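Local coordinates for protein rRNA N-glycosidase (Bougainvillea spectabilis, PDB 3CTK) that belongs to the ribosome-inactivating proteins, a family best known from plants whose members share one mixed alpha/beta fold, at residues T29-T37 / I205-T213; N188-N197 / L221-W229. All coordinates share one frame; numbering follows the deposited sequence. Where two conformers were deposited one is given.

In the fold
From the N terminus, the chain runs through strand 3-7 and helix 14-25 into the loop 29-37, one side of contact 1. It then adds the other five strands of the six-stranded mixed sheet and a series of helices before reaching helix 189-196, the first side of contact 2. Helix 198-208 follows, and its C-terminal end with the turn beyond it returns to 29-37, closing contact 1 over 167 intervening residues. Strands 214-222 and 228-233 come next, and the hairpin 221-229 folds back on 188-197. The two closures therefore cross. Contact 1 ties an early loop to helix 198-208, while contact 2 joins the small two-stranded sheet to helix 189-196; their centres lie about 22 Å apart.

Contact 1 (T29-T37 / I205-T213); sequences TPVCQLPVT and IHKSSPQCT
Val31 and His206 form the main bump and hollow between loop 29-37 and the end of helix 198-208. The valine methyl CG1 sits over one face of the imidazole, 4.1 Å from the ring centroid, while Val36 CG1 meets the ring at its edge, 3.9 Å from His206 NE2. The ring thus fits the corner between the two valines. With chi1 of 67°, Val31 places CG1 over this ring; Val31 CG2, anti to the backbone N, borders it at CD2 and wedges tightly against Ser209, 3.5 Å from Ser209 CB. A water donates to Thr29 O and lies in the ring plane, at the edge, weakly bonded to His206 NE2.

A type I' turn from Val31 to Leu34 carries Cys32 across to Cys212. Their SG atoms are bonded at 2.0 Å, with a chi3 of -88°. Ile205 CG2 packs under the disulfide, 3.9 Å from Cys32 SG, and Ile205 CD1 reaches Leu34 CD1 at 4.3 Å. Ser208 OG turns back to the helix, donating to Ile205 O at 2.7 Å. The valines and Leu34 pack on the helix end; the disulfide ties the turn to the loop beyond, cross-linking early and C-terminal parts of this ribosome-inactivating protein fold.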
ATOM      1  N   THR A  29      -6.883  16.398  -9.560  1.00  8.64           N
ATOM      2  CA  THR A  29      -7.884  16.522 -10.614  1.00  9.65           C
ATOM      3  C   THR A  29      -7.990  15.189 -11.349  1.00  8.36           C
ATOM      4  O   THR A  29      -6.987  14.650 -11.806  1.00  8.27           O
ATOM      5  CB  THR A  29      -7.490  17.608 -11.627  1.00 11.34           C
ATOM      6  OG1 THR A  29      -7.385  18.868 -10.952  1.00 13.49           O
ATOM      7  CG2 THR A  29      -8.536  17.710 -12.730  1.00 10.95           C
ATOM      8  N   PRO A  30      -9.208  14.638 -11.465  1.00  8.74           N
ATOM      9  CA  PRO A  30      -9.399  13.359 -12.156  1.00  8.90           C
ATOM     10  C   PRO A  30      -8.918  13.397 -13.604  1.00  9.33           C
ATOM     11  O   PRO A  30      -8.953  14.442 -14.251  1.00  9.06           O
ATOM     12  CB  PRO A  30     -10.909  13.143 -12.076  1.00 11.16           C
ATOM     13  CG  PRO A  30     -11.303  13.885 -10.838  1.00 12.18           C
ATOM     14  CD  PRO A  30     -10.489  15.146 -10.944  1.00 10.60           C
ATOM     15  N   VAL A  31      -8.464  12.251 -14.102  1.00  7.69           N
ATOM     16  CA  VAL A  31      -8.017  12.145 -15.484  1.00  6.76           C
ATOM     17  C   VAL A  31      -8.639  10.865 -16.032  1.00  6.44           C
ATOM     18  O   VAL A  31      -8.599   9.817 -15.384  1.00  6.12           O
ATOM     19  CB  VAL A  31      -6.468  12.091 -15.593  1.00  7.87           C
ATOM     20  CG1 VAL A  31      -5.931  10.801 -15.002  1.00 11.34           C
ATOM     21  CG2 VAL A  31      -6.051  12.222 -17.047  1.00  9.81           C
ATOM     22  N   CYS A  32      -9.234  10.966 -17.217  1.00  5.94           N
ATOM     23  CA  CYS A  32      -9.905   9.835 -17.848  1.00  7.10           C
ATOM     24  C   CYS A  32     -10.875   9.160 -16.866  1.00  7.78           C
ATOM     25  O   CYS A  32     -10.956   7.929 -16.790  1.00  6.76           O
ATOM     26  CB  CYS A  32      -8.882   8.822 -18.380  1.00  9.42           C
ATOM     27  SG  CYS A  32      -7.722   9.476 -19.637  1.00 12.90           S
ATOM     28  N   GLN A  33     -11.602   9.988 -16.116  1.00  6.93           N
ATOM     29  CA  GLN A  33     -12.591   9.517 -15.146  1.00  8.53           C
ATOM     30  C   GLN A  33     -12.029   8.652 -14.021  1.00  7.51           C
ATOM     31  O   GLN A  33     -12.743   7.816 -13.462  1.00  8.62           O
ATOM     32  CB  GLN A  33     -13.699   8.748 -15.870  1.00 12.87           C
ATOM     33  CG  GLN A  33     -14.500   9.596 -16.838  1.00 18.74           C
ATOM     34  CD  GLN A  33     -15.521   8.784 -17.610  1.00 19.87           C
ATOM     35  OE1 GLN A  33     -15.170   7.940 -18.437  1.00 25.00           O
ATOM     36  NE2 GLN A  33     -16.792   9.031 -17.338  1.00 23.36           N
ATOM     37  N   LEU A  34     -10.757   8.859 -13.695  1.00  6.55           N
ATOM     38  CA  LEU A  34     -10.090   8.111 -12.630  1.00  5.49           C
ATOM     39  C   LEU A  34      -9.506   9.074 -11.594  1.00  6.06           C
ATOM     40  O   LEU A  34      -9.087  10.184 -11.931  1.00  6.31           O
ATOM     41  CB  LEU A  34      -8.957   7.258 -13.213  1.00  7.03           C
ATOM     42  CG  LEU A  34      -9.339   6.094 -14.126  1.00  7.70           C
ATOM     43  CD1 LEU A  34      -8.089   5.556 -14.813  1.00  6.95           C
ATOM     44  CD2 LEU A  34     -10.012   5.001 -13.310  1.00  7.04           C
ATOM     45  N   PRO A  35      -9.482   8.663 -10.316  1.00  6.04           N
ATOM     46  CA  PRO A  35      -8.944   9.482  -9.225  1.00  6.27           C
ATOM     47  C   PRO A  35      -7.432   9.648  -9.415  1.00  6.40           C
ATOM     48  O   PRO A  35      -6.787   8.801 -10.037  1.00  5.41           O
ATOM     49  CB  PRO A  35      -9.279   8.664  -7.976  1.00  8.68           C
ATOM     50  CG  PRO A  35     -10.431   7.793  -8.420  1.00 10.46           C
ATOM     51  CD  PRO A  35     -10.011   7.395  -9.797  1.00  5.37           C
ATOM     52  N   VAL A  36      -6.878  10.737  -8.884  1.00  4.63           N
ATOM     53  CA  VAL A  36      -5.448  11.017  -9.000  1.00  5.00           C
ATOM     54  C   VAL A  36      -4.939  11.620  -7.688  1.00  5.50           C
ATOM     55  O   VAL A  36      -5.656  12.382  -7.035  1.00  6.48           O
ATOM     56  CB  VAL A  36      -5.175  12.028 -10.153  1.00  5.21           C
ATOM     57  CG1 VAL A  36      -3.676  12.293 -10.281  1.00  7.07           C
ATOM     58  CG2 VAL A  36      -5.744  11.497 -11.462  1.00  4.64           C
ATOM     59  N   THR A  37      -3.718  11.270  -7.291  1.00  5.02           N
ATOM     60  CA  THR A  37      -3.148  11.818  -6.058  1.00  6.20           C
ATOM     61  C   THR A  37      -2.530  13.190  -6.338  1.00  5.93           C
ATOM     62  O   THR A  37      -2.355  13.576  -7.494  1.00  7.34           O
ATOM     63  CB  THR A  37      -2.029  10.913  -5.465  1.00  5.49           C
ATOM     64  OG1 THR A  37      -0.920  10.862  -6.370  1.00  3.87           O
ATOM     65  CG2 THR A  37      -2.541   9.500  -5.215  1.00  4.65           C
ATOM     66  N   ILE A 205      -1.439   7.008 -18.805  1.00  4.83           N
ATOM     67  CA  ILE A 205      -2.837   7.411 -18.853  1.00  5.43           C
ATOM     68  C   ILE A 205      -2.933   8.932 -18.914  1.00  5.24           C
ATOM     69  O   ILE A 205      -3.759   9.476 -19.641  1.00  4.48           O
ATOM     70  CB  ILE A 205      -3.615   6.842 -17.643  1.00  6.80           C
ATOM     71  CG1 ILE A 205      -3.629   5.311 -17.743  1.00  7.04           C
ATOM     72  CG2 ILE A 205      -5.054   7.389 -17.628  1.00  6.29           C
ATOM     73  CD1 ILE A 205      -4.284   4.592 -16.570  1.00  6.10           C
ATOM     74  N   HIS A 206      -2.075   9.624 -18.169  1.00  5.21           N
ATOM     75  CA  HIS A 206      -2.085  11.085 -18.198  1.00  6.17           C
ATOM     76  C   HIS A 206      -1.748  11.598 -19.594  1.00  5.60           C
ATOM     77  O   HIS A 206      -2.349  12.558 -20.081  1.00  5.82           O
ATOM     78  CB  HIS A 206      -1.073  11.657 -17.208  1.00  6.69           C
ATOM     79  CG  HIS A 206      -1.616  11.831 -15.825  1.00  7.13           C
ATOM     80  ND1 HIS A 206      -1.195  11.070 -14.756  1.00  9.90           N
ATOM     81  CD2 HIS A 206      -2.532  12.697 -15.335  1.00  7.05           C
ATOM     82  CE1 HIS A 206      -1.829  11.462 -13.665  1.00  7.53           C
ATOM     83  NE2 HIS A 206      -2.644  12.448 -13.988  1.00 10.40           N
ATOM     84  N   LYS A 207      -0.778  10.960 -20.234  1.00  6.20           N
ATOM     85  CA  LYS A 207      -0.361  11.369 -21.571  1.00  7.26           C
ATOM     86  C   LYS A 207      -1.471  11.165 -22.602  1.00  7.29           C
ATOM     87  O   LYS A 207      -1.543  11.891 -23.594  1.00  7.29           O
ATOM     88  CB  LYS A 207       0.890  10.587 -21.993  1.00  9.20           C
ATOM     89  CG  LYS A 207       1.449  11.004 -23.346  1.00 14.09           C
ATOM     90  CD  LYS A 207       2.661  10.166 -23.736  1.00 17.66           C
ATOM     91  CE  LYS A 207       3.163  10.547 -25.119  1.00 21.81           C
ATOM     92  NZ  LYS A 207       4.268   9.660 -25.578  1.00 24.47           N
ATOM     93  N   SER A 208      -2.338  10.186 -22.362  1.00  6.63           N
ATOM     94  CA  SER A 208      -3.433   9.890 -23.284  1.00  6.17           C
ATOM     95  C   SER A 208      -4.581  10.891 -23.169  1.00  5.98           C
ATOM     96  O   SER A 208      -5.431  10.962 -24.052  1.00  5.18           O
ATOM     97  CB  SER A 208      -3.987   8.484 -23.033  1.00  7.81           C
ATOM     98  OG  SER A 208      -4.843   8.457 -21.898  1.00  9.14           O
ATOM     99  N   SER A 209      -4.607  11.649 -22.078  1.00  7.14           N
ATOM    100  CA  SER A 209      -5.667  12.631 -21.864  1.00  8.01           C
ATOM    101  C   SER A 209      -5.464  13.811 -22.808  1.00  9.44           C
ATOM    102  O   SER A 209      -4.328  14.161 -23.141  1.00 10.68           O
ATOM    103  CB  SER A 209      -5.666  13.110 -20.408  0.50  7.63           C
ATOM    104  OG  SER A 209      -4.492  13.840 -20.102  0.50  7.31           O
ATOM    105  N   PRO A 210      -6.560  14.473 -23.213  1.00  9.79           N
ATOM    106  CA  PRO A 210      -7.961  14.220 -22.861  1.00  9.47           C
ATOM    107  C   PRO A 210      -8.784  13.248 -23.718  1.00  9.33           C
ATOM    108  O   PRO A 210      -9.882  12.862 -23.313  1.00  9.01           O
ATOM    109  CB  PRO A 210      -8.580  15.622 -22.862  1.00 10.67           C
ATOM    110  CG  PRO A 210      -7.516  16.540 -23.521  1.00 12.97           C
ATOM    111  CD  PRO A 210      -6.460  15.647 -24.091  1.00 10.93           C
ATOM    112  N   GLN A 211      -8.297  12.852 -24.891  1.00  9.41           N
ATOM    113  CA  GLN A 211      -9.093  11.928 -25.695  1.00 10.29           C
ATOM    114  C   GLN A 211      -9.280  10.596 -24.979  1.00  9.38           C
ATOM    115  O   GLN A 211     -10.264   9.889 -25.198  1.00  9.40           O
ATOM    116  CB  GLN A 211      -8.478  11.719 -27.080  1.00 13.27           C
ATOM    117  CG  GLN A 211      -8.693  12.911 -28.017  1.00 16.76           C
ATOM    118  CD  GLN A 211     -10.099  13.512 -27.915  1.00 17.95           C
ATOM    119  OE1 GLN A 211     -11.105  12.816 -28.063  1.00 16.39           O
ATOM    120  NE2 GLN A 211     -10.164  14.815 -27.665  1.00 17.45           N
ATOM    121  N   CYS A 212      -8.324  10.263 -24.118  1.00  9.00           N
ATOM    122  CA  CYS A 212      -8.382   9.046 -23.321  1.00  7.60           C
ATOM    123  C   CYS A 212      -8.696   7.763 -24.070  1.00  7.11           C
ATOM    124  O   CYS A 212      -9.557   6.983 -23.660  1.00  6.85           O
ATOM    125  CB  CYS A 212      -9.388   9.227 -22.180  1.00  8.97           C
ATOM    126  SG  CYS A 212      -8.885  10.489 -20.965  1.00 11.74           S
ATOM    127  N   THR A 213      -7.998   7.542 -25.175  1.00  8.16           N
ATOM    128  CA  THR A 213      -8.183   6.323 -25.937  1.00  7.30           C
ATOM    129  C   THR A 213      -6.814   5.697 -26.161  1.00  8.18           C
ATOM    130  O   THR A 213      -6.416   4.778 -25.445  1.00 10.40           O
ATOM    131  CB  THR A 213      -8.869   6.580 -27.301  1.00  8.60           C
ATOM    132  OG1 THR A 213      -8.146   7.577 -28.029  1.00  9.64           O
ATOM    133  CG2 THR A 213     -10.301   7.047 -27.095  1.00  9.74           C
TER
HETATM  134  O   HOH W   1      -4.416  15.089 -12.909  1.00 12.21           O

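Contact 2 (N188-N197 / L221-W229)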
ATOM      1  N   ASN A 188       0.150 -13.350  -7.833  1.00  8.42           N
ATOM      2  CA  ASN A 188       0.501 -13.863  -9.149  1.00  9.36           C
ATOM      3  C   ASN A 188       1.337 -12.880  -9.960  1.00  9.39           C
ATOM      4  O   ASN A 188       1.621 -11.770  -9.509  1.00  9.60           O
ATOM      5  CB  ASN A 188      -0.756 -14.295  -9.941  1.00  7.78           C
ATOM      6  CG  ASN A 188      -1.687 -13.138 -10.289  1.00  8.48           C
ATOM      7  OD1 ASN A 188      -1.246 -12.045 -10.641  1.00  8.01           O
ATOM      8  ND2 ASN A 188      -2.991 -13.394 -10.221  1.00  8.25           N
ATOM      9  N   PHE A 189       1.741 -13.303 -11.154  1.00  9.45           N
ATOM     10  CA  PHE A 189       2.578 -12.486 -12.024  1.00  8.54           C
ATOM     11  C   PHE A 189       2.018 -11.104 -12.333  1.00  7.02           C
ATOM     12  O   PHE A 189       2.779 -10.144 -12.436  1.00  5.95           O
ATOM     13  CB  PHE A 189       2.854 -13.224 -13.337  1.00 11.58           C
ATOM     14  CG  PHE A 189       3.467 -14.582 -13.150  1.00 13.64           C
ATOM     15  CD1 PHE A 189       2.689 -15.732 -13.245  1.00 15.82           C
ATOM     16  CD2 PHE A 189       4.823 -14.711 -12.868  1.00 15.56           C
ATOM     17  CE1 PHE A 189       3.255 -16.994 -13.061  1.00 16.47           C
ATOM     18  CE2 PHE A 189       5.398 -15.970 -12.682  1.00 16.60           C
ATOM     19  CZ  PHE A 189       4.611 -17.110 -12.779  1.00 16.12           C
ATOM     20  N   LYS A 190       0.701 -11.003 -12.491  1.00  7.30           N
ATOM     21  CA  LYS A 190       0.083  -9.715 -12.795  1.00  7.08           C
ATOM     22  C   LYS A 190       0.100  -8.783 -11.591  1.00  7.31           C
ATOM     23  O   LYS A 190       0.385  -7.590 -11.724  1.00  5.93           O
ATOM     24  CB  LYS A 190      -1.360  -9.900 -13.289  1.00  7.74           C
ATOM     25  CG  LYS A 190      -2.065  -8.577 -13.592  1.00  7.82           C
ATOM     26  CD  LYS A 190      -3.352  -8.758 -14.395  1.00  9.30           C
ATOM     27  CE  LYS A 190      -4.040  -7.408 -14.612  1.00  9.77           C
ATOM     28  NZ  LYS A 190      -5.217  -7.493 -15.523  1.00 12.07           N
ATOM     29  N   VAL A 191      -0.213  -9.323 -10.418  1.00  5.94           N
ATOM     30  CA  VAL A 191      -0.201  -8.514  -9.202  1.00  6.27           C
ATOM     31  C   VAL A 191       1.177  -7.867  -9.058  1.00  5.19           C
ATOM     32  O   VAL A 191       1.292  -6.652  -8.888  1.00  4.50           O
ATOM     33  CB  VAL A 191      -0.494  -9.373  -7.958  1.00  5.69           C
ATOM     34  CG1 VAL A 191      -0.298  -8.543  -6.694  1.00  6.53           C
ATOM     35  CG2 VAL A 191      -1.921  -9.905  -8.020  1.00  4.76           C
ATOM     36  N   LEU A 192       2.219  -8.683  -9.150  1.00  6.77           N
ATOM     37  CA  LEU A 192       3.589  -8.197  -9.033  1.00  8.58           C
ATOM     38  C   LEU A 192       3.957  -7.189 -10.121  1.00  7.38           C
ATOM     39  O   LEU A 192       4.629  -6.194  -9.849  1.00  6.50           O
ATOM     40  CB  LEU A 192       4.565  -9.382  -9.056  1.00 10.88           C
ATOM     41  CG  LEU A 192       4.898 -10.026  -7.702  1.00 16.02           C
ATOM     42  CD1 LEU A 192       3.686 -10.036  -6.801  1.00 18.11           C
ATOM     43  CD2 LEU A 192       5.429 -11.434  -7.922  1.00 17.23           C
ATOM     44  N   ASN A 193       3.503  -7.434 -11.346  1.00  5.43           N
ATOM     45  CA  ASN A 193       3.810  -6.536 -12.456  1.00  6.39           C
ATOM     46  C   ASN A 193       3.186  -5.155 -12.250  1.00  5.61           C
ATOM     47  O   ASN A 193       3.832  -4.132 -12.480  1.00  6.76           O
ATOM     48  CB  ASN A 193       3.316  -7.135 -13.775  1.00  6.27           C
ATOM     49  CG  ASN A 193       3.734  -6.314 -14.975  1.00  8.34           C
ATOM     50  OD1 ASN A 193       4.924  -6.171 -15.260  1.00 11.78           O
ATOM     51  ND2 ASN A 193       2.757  -5.766 -15.685  1.00  6.89           N
ATOM     52  N   LEU A 194       1.927  -5.126 -11.820  1.00  5.42           N
ATOM     53  CA  LEU A 194       1.245  -3.857 -11.580  1.00  5.05           C
ATOM     54  C   LEU A 194       1.956  -3.089 -10.469  1.00  4.61           C
ATOM     55  O   LEU A 194       2.156  -1.877 -10.570  1.00  4.63           O
ATOM     56  CB  LEU A 194      -0.226  -4.103 -11.210  1.00  6.16           C
ATOM     57  CG  LEU A 194      -1.121  -4.625 -12.349  1.00  6.07           C
ATOM     58  CD1 LEU A 194      -2.492  -4.983 -11.815  1.00  5.40           C
ATOM     59  CD2 LEU A 194      -1.242  -3.567 -13.435  1.00  8.66           C
ATOM     60  N   GLU A 195       2.348  -3.798  -9.413  1.00  4.62           N
ATOM     61  CA  GLU A 195       3.054  -3.172  -8.299  1.00  4.96           C
ATOM     62  C   GLU A 195       4.337  -2.494  -8.783  1.00  6.01           C
ATOM     63  O   GLU A 195       4.693  -1.411  -8.316  1.00  5.64           O
ATOM     64  CB  GLU A 195       3.408  -4.217  -7.231  1.00  5.26           C
ATOM     65  CG  GLU A 195       2.212  -4.789  -6.479  1.00  4.51           C
ATOM     66  CD  GLU A 195       2.614  -5.842  -5.456  1.00  8.14           C
ATOM     67  OE1 GLU A 195       3.831  -6.110  -5.326  1.00  9.18           O
ATOM     68  OE2 GLU A 195       1.717  -6.404  -4.785  1.00  7.95           O
ATOM     69  N   ASN A 196       5.024  -3.131  -9.725  1.00  6.14           N
ATOM     70  CA  ASN A 196       6.269  -2.587 -10.252  1.00  6.90           C
ATOM     71  C   ASN A 196       6.090  -1.465 -11.267  1.00  8.43           C
ATOM     72  O   ASN A 196       7.066  -0.800 -11.618  1.00 10.35           O
ATOM     73  CB  ASN A 196       7.109  -3.684 -10.922  1.00  8.09           C
ATOM     74  CG  ASN A 196       7.478  -4.814  -9.979  1.00 10.19           C
ATOM     75  OD1 ASN A 196       7.653  -4.612  -8.778  1.00  8.23           O
ATOM     76  ND2 ASN A 196       7.617  -6.017 -10.531  1.00 13.07           N
ATOM     77  N   ASN A 197       4.863  -1.243 -11.735  1.00  6.93           N
ATOM     78  CA  ASN A 197       4.634  -0.221 -12.756  1.00  8.31           C
ATOM     79  C   ASN A 197       3.576   0.847 -12.500  1.00  7.25           C
ATOM     80  O   ASN A 197       3.095   1.472 -13.446  1.00  8.27           O
ATOM     81  CB  ASN A 197       4.308  -0.894 -14.094  1.00  9.40           C
ATOM     82  CG  ASN A 197       5.476  -1.669 -14.658  1.00 12.11           C
ATOM     83  OD1 ASN A 197       5.597  -2.878 -14.453  1.00 15.41           O
ATOM     84  ND2 ASN A 197       6.352  -0.975 -15.366  1.00 12.33           N
ATOM     85  N   LEU A 221       3.063  -4.768 -20.265  1.00 11.08           N
ATOM     86  CA  LEU A 221       2.707  -5.392 -18.998  1.00 10.13           C
ATOM     87  C   LEU A 221       2.697  -6.921 -19.044  1.00 11.74           C
ATOM     88  O   LEU A 221       3.086  -7.521 -20.049  1.00 10.38           O
ATOM     89  CB  LEU A 221       1.347  -4.850 -18.538  1.00 10.08           C
ATOM     90  CG  LEU A 221       1.325  -3.314 -18.452  1.00 10.94           C
ATOM     91  CD1 LEU A 221      -0.050  -2.820 -18.016  1.00  9.40           C
ATOM     92  CD2 LEU A 221       2.394  -2.846 -17.469  1.00 10.63           C
ATOM     93  N   ILE A 222       2.258  -7.540 -17.950  1.00 11.76           N
ATOM     94  CA  ILE A 222       2.224  -8.997 -17.833  1.00 12.82           C
ATOM     95  C   ILE A 222       0.875  -9.518 -17.335  1.00 13.39           C
ATOM     96  O   ILE A 222       0.277  -8.946 -16.423  1.00 12.79           O
ATOM     97  CB  ILE A 222       3.335  -9.474 -16.869  1.00 13.06           C
ATOM     98  CG1 ILE A 222       4.694  -8.992 -17.386  1.00 14.93           C
ATOM     99  CG2 ILE A 222       3.308 -10.995 -16.734  1.00 14.19           C
ATOM    100  CD1 ILE A 222       5.842  -9.195 -16.418  1.00 16.68           C
ATOM    101  N   SER A 223       0.409 -10.613 -17.934  1.00 13.01           N
ATOM    102  CA  SER A 223      -0.871 -11.219 -17.568  1.00 12.32           C
ATOM    103  C   SER A 223      -0.742 -12.121 -16.343  1.00 12.89           C
ATOM    104  O   SER A 223       0.363 -12.424 -15.894  1.00 13.10           O
ATOM    105  CB  SER A 223      -1.412 -12.054 -18.730  1.00 13.56           C
ATOM    106  OG  SER A 223      -0.712 -13.283 -18.819  1.00 13.74           O
ATOM    107  N   PRO A 224      -1.880 -12.573 -15.789  1.00 14.17           N
ATOM    108  CA  PRO A 224      -1.870 -13.448 -14.609  1.00 14.94           C
ATOM    109  C   PRO A 224      -1.078 -14.743 -14.807  1.00 17.05           C
ATOM    110  O   PRO A 224      -0.582 -15.333 -13.841  1.00 17.86           O
ATOM    111  CB  PRO A 224      -3.353 -13.714 -14.368  1.00 14.54           C
ATOM    112  CG  PRO A 224      -3.996 -12.443 -14.839  1.00 14.31           C
ATOM    113  CD  PRO A 224      -3.258 -12.170 -16.128  1.00 14.18           C
ATOM    114  N   SER A 225      -0.961 -15.183 -16.058  1.00 17.42           N
ATOM    115  CA  SER A 225      -0.239 -16.411 -16.380  1.00 18.62           C
ATOM    116  C   SER A 225       1.199 -16.164 -16.841  1.00 18.93           C
ATOM    117  O   SER A 225       1.855 -17.067 -17.366  1.00 19.42           O
ATOM    118  CB  SER A 225      -0.995 -17.191 -17.458  0.50 18.20           C
ATOM    119  OG  SER A 225      -1.165 -16.409 -18.626  0.50 18.34           O
ATOM    120  N   ASN A 226       1.673 -14.938 -16.646  1.00 16.99           N
ATOM    121  CA  ASN A 226       3.031 -14.540 -17.008  1.00 18.24           C
ATOM    122  C   ASN A 226       3.263 -14.349 -18.507  1.00 17.53           C
ATOM    123  O   ASN A 226       4.398 -14.427 -18.976  1.00 18.59           O
ATOM    124  CB  ASN A 226       4.046 -15.554 -16.464  1.00 18.36           C
ATOM    125  CG  ASN A 226       5.427 -14.950 -16.278  1.00 20.18           C
ATOM    126  OD1 ASN A 226       6.414 -15.667 -16.120  1.00 22.79           O
ATOM    127  ND2 ASN A 226       5.499 -13.623 -16.278  1.00 18.98           N
ATOM    128  N   ASP A 227       2.197 -14.096 -19.256  1.00 17.60           N
ATOM    129  CA  ASP A 227       2.326 -13.878 -20.691  1.00 18.15           C
ATOM    130  C   ASP A 227       2.336 -12.380 -20.974  1.00 18.53           C
ATOM    131  O   ASP A 227       1.789 -11.590 -20.202  1.00 15.57           O
ATOM    132  CB  ASP A 227       1.166 -14.532 -21.447  1.00 21.40           C
ATOM    133  CG  ASP A 227       1.135 -16.037 -21.273  1.00 23.31           C
ATOM    134  OD1 ASP A 227       2.203 -16.671 -21.401  1.00 26.88           O
ATOM    135  OD2 ASP A 227       0.044 -16.588 -21.016  1.00 25.85           O
ATOM    136  N   PRO A 228       2.972 -11.966 -22.082  1.00 18.79           N
ATOM    137  CA  PRO A 228       3.031 -10.546 -22.436  1.00 18.26           C
ATOM    138  C   PRO A 228       1.633  -9.955 -22.589  1.00 17.77           C
ATOM    139  O   PRO A 228       0.751 -10.572 -23.184  1.00 17.91           O
ATOM    140  CB  PRO A 228       3.794 -10.553 -23.759  1.00 19.80           C
ATOM    141  CG  PRO A 228       4.695 -11.734 -23.620  1.00 19.60           C
ATOM    142  CD  PRO A 228       3.774 -12.771 -23.021  1.00 19.65           C
ATOM    143  N   TRP A 229       1.436  -8.762 -22.039  1.00 17.11           N
ATOM    144  CA  TRP A 229       0.155  -8.069 -22.129  1.00 16.08           C
ATOM    145  C   TRP A 229       0.450  -6.640 -22.570  1.00 15.32           C
ATOM    146  O   TRP A 229       0.790  -5.786 -21.752  1.00 15.45           O
ATOM    147  CB  TRP A 229      -0.554  -8.088 -20.767  1.00 17.03           C
ATOM    148  CG  TRP A 229      -1.871  -7.347 -20.730  1.00 18.66           C
ATOM    149  CD1 TRP A 229      -2.812  -7.291 -21.720  1.00 20.37           C
ATOM    150  CD2 TRP A 229      -2.402  -6.594 -19.631  1.00 18.65           C
ATOM    151  NE1 TRP A 229      -3.895  -6.548 -21.306  1.00 21.63           N
ATOM    152  CE2 TRP A 229      -3.670  -6.110 -20.028  1.00 19.47           C
ATOM    153  CE3 TRP A 229      -1.930  -6.283 -18.347  1.00 18.67           C
ATOM    154  CZ2 TRP A 229      -4.472  -5.329 -19.187  1.00 20.73           C
ATOM    155  CZ3 TRP A 229      -2.727  -5.507 -17.510  1.00 19.49           C
ATOM    156  CH2 TRP A 229      -3.986  -5.039 -17.936  1.00 19.08           C
TER
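Near the end of strand 214-222, Leu221 lays its CB and CD2 against the side-chain amide of Asn193, crossing it at about a right angle. Ile222 continues along the same asparagine: its CB lies 3.9 Å from Asn193 CB, while its CG2 turns to Phe189 CB at 4.1 Å. Ile222 O rests 3.7 Å from Lys190 CB.

A type I turn runs from Ser223 to Asn226. Pro224 lies alongside Lys190, its CG 3.8 Å from Lys190 CD, and Pro224 O meets the edge of the Phe189 ring in plane, 3.3 Å from Phe189 CD1. Beside Pro224, Asn188 caps helix 189-196 through OD1, which accepts a nearly straight bond from Val191 N (165°) and a second, weak one from Lys190 N. Asn226 then spreads over a face of the Phe189 ring. Its CB stands above the ring centre, and the amide is stacked on the ring, planes 4° apart; CG anti to the backbone N (chi1 -156°) carries it there.

Trp229, on the returning strand, receives the extended Lys190 chain. The ammonium makes an off-centre cation-pi contact, NZ lying 4.2 Å from the centroid of the six-membered ring, and forms a salt bridge with Asp240. The hairpin thus lies against helix 189-196, with Pro224 also touching Tyr171 of helix 170-180, and Leu221 and Trp229 packing on Ile237 of helix 234-237.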